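Putative cell invasion protein with MAC/Perforin domain (PDB 3KK7) is of unknown function but, as a gut-bacterial member of the membrane-attack complex/perforin family, may act at membranes, as pore-forming relatives do. Local coordinates at residues I23-N28 against A438-K443. Numbering follows the deposited sequence.
Sequences ILQERN and AIKDEK
The two flat groups that K440 meets are the peptide joining L24 to Q25 and the side-chain amide of Q25. The end of the lysine sits above and beyond the carbonyl oxygen of L24, on one side of the peptide plane. K440 CE is 3.2 Å from L24 O. K440 NZ stands on the same side, 3.4 Å from L24 O. K440 NZ also lies off the plane of the Q25 amide, 3.6 Å from Q25 OE1 and equally close to Q25 CB. The amide is held by other partners: OE1 bonds to the hydroxyl of S444, and NE2 bonds to the carbonyls of Y447 and L449. These bonds fix its rotation.

The rest of the contact is aliphatic. L24 CB meets K440 CG at 3.8 Å, and L24 CD1 reaches K440 CB at the same distance. At chi1 164° the K440 chain leaves CB opposite the backbone N, which carries it out from the helix toward L24. Bends at chi2 (-96°) and chi4 (-48°) swing the chain past L24 O and turn NZ toward Q25. With an alanine in place of K440, L24 CB would probably lose its aliphatic neighbour CG, and L24 O and Q25 OE1 the positive charge beside them.

This small surface contact buries 150 Å² in all. L24 and Q25 form a classic beta bulge opposite I451, where the short strand 22-25 pairs antiparallel with strand 450-454. That strand runs parallel to 376-386 in the same mixed sheet. I379 of strand 376-386 touches both L24 and K440. The contact thus ties the last turns of helix 429-443 to an N-terminal strand that joins the D2 sheet. Just beyond, R27 bonds to the carbonyls of D511 and A512, at the end of helix 508-512.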
loop_
_atom_site.group_PDB
_atom_site.type_symbol
_atom_site.label_atom_id
_atom_site.label_comp_id
_atom_site.label_asym_id
_atom_site.label_seq_id
_atom_site.Cartn_x
_atom_site.Cartn_y
_atom_site.Cartn_z
ATOM N N ILE A 23 28.636 16.489 16.400
ATOM C CA ILE A 23 28.804 15.051 16.550
ATOM C C ILE A 23 29.371 14.741 17.929
ATOM O O ILE A 23 30.331 15.377 18.356
ATOM C CB ILE A 23 29.776 14.449 15.516
ATOM C CG1 ILE A 23 29.325 14.740 14.079
ATOM C CG2 ILE A 23 29.888 12.949 15.742
ATOM C CD1 ILE A 23 30.004 13.844 13.022
ATOM N N LEU A 24 28.789 13.771 18.625
ATOM C CA LEU A 24 29.354 13.295 19.887
ATOM C C LEU A 24 30.084 11.968 19.693
ATOM O O LEU A 24 30.954 11.613 20.499
ATOM C CB LEU A 24 28.287 13.173 20.987
ATOM C CG LEU A 24 27.571 14.461 21.438
ATOM C CD1 LEU A 24 26.949 14.274 22.830
ATOM C CD2 LEU A 24 28.505 15.675 21.421
ATOM N N GLN A 25 29.742 11.242 18.630
ATOM C CA GLN A 25 30.432 9.995 18.288
ATOM C C GLN A 25 30.379 9.815 16.779
ATOM O O GLN A 25 29.296 9.841 16.194
ATOM C CB GLN A 25 29.799 8.793 19.018
ATOM C CG GLN A 25 30.094 7.415 18.403
ATOM C CD GLN A 25 29.637 6.236 19.282
ATOM O OE1 GLN A 25 30.215 5.984 20.327
ATOM N NE2 GLN A 25 28.612 5.503 18.837
ATOM N N GLU A 26 31.546 9.672 16.148
ATOM C CA GLU A 26 31.602 9.333 14.722
ATOM C C GLU A 26 31.055 7.906 14.618
ATOM O O GLU A 26 31.243 7.103 15.540
ATOM C CB GLU A 26 33.041 9.361 14.173
ATOM C CG GLU A 26 33.854 10.672 14.359
ATOM C CD GLU A 26 33.675 11.680 13.214
ATOM O OE1 GLU A 26 32.515 12.095 12.937
ATOM O OE2 GLU A 26 34.711 12.070 12.616
ATOM N N ARG A 27 30.399 7.574 13.516
ATOM C CA ARG A 27 30.044 6.181 13.286
ATOM C C ARG A 27 31.341 5.368 13.285
ATOM O O ARG A 27 32.289 5.705 12.561
ATOM C CB ARG A 27 29.315 6.010 11.950
ATOM C CG ARG A 27 29.063 4.553 11.541
ATOM C CD ARG A 27 28.313 4.488 10.203
ATOM N NE ARG A 27 28.205 3.111 9.722
ATOM C CZ ARG A 27 27.366 2.208 10.205
ATOM N NH1 ARG A 27 26.518 2.521 11.178
ATOM N NH2 ARG A 27 27.373 0.983 9.713
ATOM N N ASN A 28 31.393 4.322 14.108
ATOM C CA ASN A 28 32.558 3.461 14.134
ATOM C C ASN A 28 32.964 3.063 12.704
ATOM O O ASN A 28 32.190 2.445 11.960
ATOM C CB ASN A 28 32.307 2.230 14.989
ATOM C CG ASN A 28 33.559 1.404 15.191
ATOM O OD1 ASN A 28 34.172 0.932 14.234
ATOM N ND2 ASN A 28 33.944 1.221 16.442
ATOM N N ALA A 438 26.195 12.723 28.644
ATOM C CA ALA A 438 25.884 11.599 29.549
ATOM C C ALA A 438 25.070 10.521 28.817
ATOM O O ALA A 438 25.382 9.324 28.918
ATOM C CB ALA A 438 25.149 12.096 30.804
ATOM N N ILE A 439 24.056 10.960 28.062
ATOM C CA ILE A 439 23.257 10.066 27.205
ATOM C C ILE A 439 24.143 9.370 26.174
ATOM O O ILE A 439 24.051 8.163 25.983
ATOM C CB ILE A 439 22.134 10.825 26.463
ATOM C CG1 ILE A 439 20.995 11.158 27.415
ATOM C CG2 ILE A 439 21.584 10.003 25.320
ATOM C CD1 ILE A 439 19.986 12.064 26.795
ATOM N N LYS A 440 25.007 10.127 25.511
ATOM C CA LYS A 440 25.965 9.525 24.586
ATOM C C LYS A 440 26.820 8.471 25.310
ATOM O O LYS A 440 26.918 7.349 24.836
ATOM C CB LYS A 440 26.812 10.601 23.890
ATOM C CG LYS A 440 28.095 10.100 23.191
ATOM C CD LYS A 440 29.346 10.263 24.091
ATOM C CE LYS A 440 30.654 10.101 23.331
ATOM N NZ LYS A 440 30.638 8.872 22.472
ATOM N N ASP A 441 27.390 8.809 26.470
ATOM C CA ASP A 441 28.231 7.846 27.210
ATOM C C ASP A 441 27.462 6.554 27.445
ATOM O O ASP A 441 28.015 5.469 27.292
ATOM C CB ASP A 441 28.713 8.401 28.564
ATOM C CG ASP A 441 29.745 9.530 28.421
ATOM O OD1 ASP A 441 30.213 9.821 27.294
ATOM O OD2 ASP A 441 30.095 10.139 29.460
ATOM N N GLU A 442 26.183 6.674 27.806
ATOM C CA GLU A 442 25.340 5.484 28.000
ATOM C C GLU A 442 25.043 4.735 26.712
ATOM O O GLU A 442 25.445 3.581 26.554
ATOM C CB GLU A 442 24.024 5.804 28.736
ATOM C CG GLU A 442 24.058 5.428 30.238
ATOM C CD GLU A 442 24.275 3.916 30.459
ATOM O OE1 GLU A 442 23.583 3.088 29.795
ATOM O OE2 GLU A 442 25.148 3.567 31.290
ATOM N N LYS A 443 24.346 5.384 25.788
ATOM C CA LYS A 443 23.940 4.703 24.555
ATOM C C LYS A 443 25.143 4.150 23.776
ATOM O O LYS A 443 25.065 3.085 23.157
ATOM C CB LYS A 443 23.071 5.617 23.667
ATOM C CG LYS A 443 21.712 6.055 24.276
ATOM C CD LYS A 443 21.000 4.927 25.041
ATOM C CE LYS A 443 19.545 5.264 25.350
ATOM N NZ LYS A 443 19.066 4.521 26.517
#